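Local coordinates for protein superoxide dismutase (Clostridium difficile, PDB 4JZG) that probably converts superoxide radicals into hydrogen peroxide and oxygen, at a centre that binds manganese or iron, at residues G81-K86 and Q152-S157; H85-D90 and L160-G165. All coordinates share one frame; numbering follows the deposited sequence.

In the fold
In this iron/manganese superoxide dismutase, one helix of the alpha-hairpin domain, 72-90, meets the C-terminal domain at two neighbouring places. Contact 1 leans the middle of the helix on the loop after strand 144-150; contact 2 leans its last turn on strand 161-167. Their centres lie 8 Å apart, and H85, a manganese ligand through NE2 at 2.1 Å, belongs to both segments of the helix. The two segments from the C-terminal domain also meet: P155 O and L160 N, 3.1 Å apart, probably form a hydrogen bond, and V156 CG2 packs at 4.0 Å from P162 CD. H30, D167 and H171 complete the protein ligands, so the metal draws on both domains.

Contact 1: residues G81-K86 and Q152-S157. With MN (manganese (II) ion), chain B.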
# COMPACT_ATOMS: atom_id res chain seq x y z
N GLY A 81 -10.19 1.06 8.73
CA GLY A 81 -10.53 0.09 7.70
C GLY A 81 -12.01 -0.23 7.75
O GLY A 81 -12.65 -0.37 6.72
N ALA A 82 -12.56 -0.35 8.95
CA ALA A 82 -13.96 -0.73 9.10
C ALA A 82 -14.88 0.38 8.60
O ALA A 82 -15.86 0.13 7.89
CB ALA A 82 -14.29 -1.08 10.55
N TYR A 83 -14.54 1.62 8.95
CA TYR A 83 -15.32 2.77 8.51
C TYR A 83 -15.21 2.99 7.01
O TYR A 83 -16.22 3.16 6.32
CB TYR A 83 -14.90 4.05 9.25
CG TYR A 83 -15.73 5.24 8.83
CD1 TYR A 83 -16.94 5.51 9.46
CD2 TYR A 83 -15.33 6.06 7.78
CE1 TYR A 83 -17.73 6.59 9.06
CE2 TYR A 83 -16.11 7.13 7.37
CZ TYR A 83 -17.31 7.39 8.02
OH TYR A 83 -18.11 8.45 7.64
N ASN A 84 -13.98 3.01 6.50
CA ASN A 84 -13.75 3.28 5.08
C ASN A 84 -14.43 2.29 4.14
O ASN A 84 -14.99 2.66 3.11
CB ASN A 84 -12.24 3.35 4.78
CG ASN A 84 -11.57 4.52 5.48
OD1 ASN A 84 -12.25 5.44 5.93
ND2 ASN A 84 -10.25 4.48 5.58
N HIS A 85 -14.39 1.01 4.50
CA HIS A 85 -14.98 -0.01 3.65
C HIS A 85 -16.51 -0.02 3.72
O HIS A 85 -17.17 -0.16 2.69
CB HIS A 85 -14.37 -1.39 3.96
CG HIS A 85 -12.98 -1.56 3.43
ND1 HIS A 85 -11.86 -1.17 4.13
CD2 HIS A 85 -12.53 -2.03 2.24
CE1 HIS A 85 -10.78 -1.41 3.41
NE2 HIS A 85 -11.16 -1.95 2.26
N LYS A 86 -17.07 0.13 4.91
CA LYS A 86 -18.52 0.28 4.98
C LYS A 86 -18.95 1.42 4.06
O LYS A 86 -19.90 1.30 3.28
CB LYS A 86 -19.03 0.54 6.40
CG LYS A 86 -20.54 0.77 6.45
CD LYS A 86 -21.00 1.45 7.74
CE LYS A 86 -20.67 0.59 8.96
NZ LYS A 86 -20.91 1.29 10.26
N GLN A 152 -5.35 3.36 6.01
CA GLN A 152 -6.76 3.48 6.37
C GLN A 152 -7.09 4.78 7.12
O GLN A 152 -8.08 4.84 7.86
CB GLN A 152 -7.25 2.28 7.19
CG GLN A 152 -7.18 0.93 6.44
CD GLN A 152 -7.95 0.93 5.12
OE1 GLN A 152 -8.76 1.83 4.83
NE2 GLN A 152 -7.68 -0.09 4.29
N ASP A 153 -6.28 5.82 6.93
CA ASP A 153 -6.58 7.10 7.57
C ASP A 153 -7.84 7.70 6.93
O ASP A 153 -8.13 7.45 5.76
CB ASP A 153 -5.40 8.07 7.48
CG ASP A 153 -4.20 7.63 8.33
OD1 ASP A 153 -4.32 6.66 9.11
OD2 ASP A 153 -3.13 8.26 8.22
N SER A 154 -8.57 8.50 7.70
CA SER A 154 -9.86 9.02 7.25
C SER A 154 -9.98 10.53 7.42
O SER A 154 -9.47 11.10 8.39
CB SER A 154 -10.99 8.34 8.03
OG SER A 154 -12.20 9.04 7.84
N PRO A 155 -10.66 11.20 6.47
CA PRO A 155 -10.91 12.65 6.55
C PRO A 155 -11.67 12.98 7.83
O PRO A 155 -11.56 14.08 8.37
CB PRO A 155 -11.81 12.92 5.34
CG PRO A 155 -11.61 11.78 4.42
CD PRO A 155 -11.27 10.59 5.28
N VAL A 156 -12.44 12.01 8.31
CA VAL A 156 -13.23 12.17 9.51
C VAL A 156 -12.37 12.62 10.69
O VAL A 156 -12.81 13.41 11.52
CB VAL A 156 -13.96 10.86 9.84
CG1 VAL A 156 -14.40 10.83 11.29
CG2 VAL A 156 -15.15 10.70 8.92
N SER A 157 -11.13 12.13 10.76
CA SER A 157 -10.23 12.48 11.85
C SER A 157 -9.70 13.91 11.71
O SER A 157 -9.03 14.43 12.60
CB SER A 157 -9.06 11.50 11.91
OG SER A 157 -9.52 10.16 12.00
MN MN B . -9.88 -1.99 0.62
O HOH W 1 -13.42 7.86 5.78
O HOH W 2 -8.36 -0.40 1.46
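The carboxamide of Q152 comes to the edge of the H85 imidazole: NE2 of Q152 lies near the ring plane, 3.5 Å from H85 CE1, while the ring and amide planes stand 52° apart. G81 C occupies another in-plane position at the rim of the same ring, and W133 packs with it edge-to-face. The Y83 ring has N84 OD1 and a water at its edge, and V156 CG2 approaches it obliquely near CE2 and OH. Here the first and second shells of an iron/manganese superoxide dismutase meet, with the active-site glutamine supplied by the C-terminal domain, as in the manganese enzymes of the family. A bend at chi2 (-56°) folds the Q152 side chain over the CA of G81, where no side chain intervenes, and delivers the amide to the metal site. There Q152 NE2 donates to the metal-bound water at 2.9 Å, and that water lies 2.4 Å from the manganese. Both ends of the amide are held. Its OE1 accepts from N84 ND2 over 3.1 Å, a nearly straight bond (166°) in the carbonyl plane, and also from W133 NE1; NE2 is also hydrogen-bonded to Y38 OH. These partners should fix which way the amide is turned, which would make N84 and W133 second-shell supports of an amide that in turn probably orients the water. The N84 amide makes a second, weak bond to Q152 O. H85 is steadied from its own helix, since ND1 donates to G81 O at 2.8 Å, an oxygen that also accepts the helical bond from the backbone N of H85. Further along the loop, S154 forms an ST turn in which its OG accepts from V156 N at 3.0 Å, and the water bridging the segments lies 2.7 Å from both N84 OD1 and S154 OG.

Contact 2: residues H85-D90 and L160-G165; sequences HKFFFD and LTPIIG. With MN (manganese (II) ion), chain B.
F87 reaches from helix 72-90 to strand 161-167 and touches four consecutive residues, P162 to G165, with the outer end of its ring. Because CG is anti to the backbone N (chi1 -180°), the ring stands out from the helix towards the strand. F87 CE1 rests 3.7 Å from P162 CB, the two side chains crossing at a slant, while P162 O comes to the ring edge. F87 CZ lies 3.5 Å from I163 O, which approaches obliquely and is itself hydrogen-bonded to N200. On the other flank, F87 CE2 meets G165 N at 3.6 Å, near the ring plane. One residue on, F88 presents the edge of its ring to G165 O, in plane and 3.4 Å from F88 CD1; its side chain also comes within about 4 Å of those of the metal ligands H30 and D167. The strand kinks at this point, where a classic beta bulge sets I163 and I164 together opposite L136 of the neighbouring strand 132-138. No hydrogen bond joins the segments. Helix and strand are held by van der Waals contact, mostly of aromatic rims against backbone, with F87 on P162 the one apolar side-chain pair; the carbonyl oxygens probably add weak electrostatic attraction to the slightly positive aromatic C-H groups.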
# COMPACT_ATOMS: atom_id res chain seq x y z
N HIS A 85 -14.39 1.01 4.50
CA HIS A 85 -14.98 -0.01 3.65
C HIS A 85 -16.51 -0.02 3.72
O HIS A 85 -17.17 -0.16 2.69
CB HIS A 85 -14.37 -1.39 3.96
CG HIS A 85 -12.98 -1.56 3.43
ND1 HIS A 85 -11.86 -1.17 4.13
CD2 HIS A 85 -12.53 -2.03 2.24
CE1 HIS A 85 -10.78 -1.41 3.41
NE2 HIS A 85 -11.16 -1.95 2.26
N LYS A 86 -17.07 0.13 4.91
CA LYS A 86 -18.52 0.28 4.98
C LYS A 86 -18.95 1.42 4.06
O LYS A 86 -19.90 1.30 3.28
CB LYS A 86 -19.03 0.54 6.40
CG LYS A 86 -20.54 0.77 6.45
CD LYS A 86 -21.00 1.45 7.74
CE LYS A 86 -20.67 0.59 8.96
NZ LYS A 86 -20.91 1.29 10.26
N PHE A 87 -18.22 2.53 4.15
CA PHE A 87 -18.51 3.71 3.35
C PHE A 87 -18.37 3.42 1.86
O PHE A 87 -19.20 3.85 1.05
CB PHE A 87 -17.56 4.85 3.73
CG PHE A 87 -17.80 6.11 2.96
CD1 PHE A 87 -18.54 7.15 3.52
CD2 PHE A 87 -17.30 6.27 1.67
CE1 PHE A 87 -18.77 8.32 2.81
CE2 PHE A 87 -17.52 7.43 0.95
CZ PHE A 87 -18.25 8.46 1.52
N PHE A 88 -17.30 2.73 1.50
CA PHE A 88 -16.97 2.47 0.10
C PHE A 88 -18.00 1.56 -0.57
O PHE A 88 -18.43 1.80 -1.69
CB PHE A 88 -15.57 1.84 0.01
CG PHE A 88 -15.10 1.56 -1.39
CD1 PHE A 88 -14.95 2.60 -2.30
CD2 PHE A 88 -14.76 0.27 -1.78
CE1 PHE A 88 -14.49 2.35 -3.60
CE2 PHE A 88 -14.29 0.01 -3.07
CZ PHE A 88 -14.16 1.05 -3.98
N PHE A 89 -18.41 0.50 0.11
CA PHE A 89 -19.40 -0.37 -0.50
C PHE A 89 -20.76 0.34 -0.63
O PHE A 89 -21.49 0.10 -1.59
CB PHE A 89 -19.49 -1.71 0.25
CG PHE A 89 -18.19 -2.48 0.25
CD1 PHE A 89 -17.48 -2.66 -0.94
CD2 PHE A 89 -17.68 -3.02 1.42
CE1 PHE A 89 -16.27 -3.37 -0.96
CE2 PHE A 89 -16.46 -3.74 1.41
CZ PHE A 89 -15.76 -3.91 0.22
N ASP A 90 -21.09 1.24 0.30
CA ASP A 90 -22.33 2.00 0.22
C ASP A 90 -22.31 3.04 -0.89
O ASP A 90 -23.36 3.42 -1.40
CB ASP A 90 -22.64 2.73 1.55
CG ASP A 90 -23.23 1.81 2.61
OD1 ASP A 90 -23.67 0.70 2.26
OD2 ASP A 90 -23.26 2.21 3.80
N LEU A 160 -13.38 16.59 8.43
CA LEU A 160 -13.91 16.74 7.09
C LEU A 160 -14.93 15.62 6.85
O LEU A 160 -14.77 14.51 7.36
CB LEU A 160 -12.77 16.68 6.08
CG LEU A 160 -11.83 17.88 6.20
CD1 LEU A 160 -10.47 17.60 5.58
CD2 LEU A 160 -12.47 19.12 5.57
N THR A 161 -15.99 15.91 6.10
CA THR A 161 -17.03 14.91 5.86
C THR A 161 -16.91 14.32 4.45
O THR A 161 -16.98 15.05 3.45
CB THR A 161 -18.44 15.50 6.09
OG1 THR A 161 -18.57 15.90 7.46
CG2 THR A 161 -19.50 14.47 5.81
N PRO A 162 -16.70 13.00 4.37
CA PRO A 162 -16.57 12.29 3.09
C PRO A 162 -17.89 12.26 2.34
O PRO A 162 -18.92 11.90 2.91
CB PRO A 162 -16.20 10.85 3.51
CG PRO A 162 -15.97 10.89 4.99
CD PRO A 162 -16.68 12.09 5.52
N ILE A 163 -17.86 12.62 1.07
CA ILE A 163 -19.04 12.63 0.22
C ILE A 163 -19.01 11.40 -0.70
O ILE A 163 -19.95 10.59 -0.69
CB ILE A 163 -19.10 13.93 -0.59
CG1 ILE A 163 -18.99 15.12 0.37
CG2 ILE A 163 -20.39 14.02 -1.38
CD1 ILE A 163 -20.07 15.12 1.44
N ILE A 164 -17.94 11.27 -1.48
CA ILE A 164 -17.56 10.00 -2.11
C ILE A 164 -16.07 9.70 -1.81
O ILE A 164 -15.32 10.60 -1.41
CB ILE A 164 -17.77 10.00 -3.65
CG1 ILE A 164 -16.67 10.79 -4.35
CG2 ILE A 164 -19.16 10.52 -4.02
CD1 ILE A 164 -16.76 10.74 -5.89
N GLY A 165 -15.66 8.45 -1.98
CA GLY A 165 -14.27 8.07 -1.77
C GLY A 165 -13.93 6.83 -2.56
O GLY A 165 -14.77 5.95 -2.72
MN MN B . -9.88 -1.99 0.62
O HOH W 2 -8.36 -0.40 1.46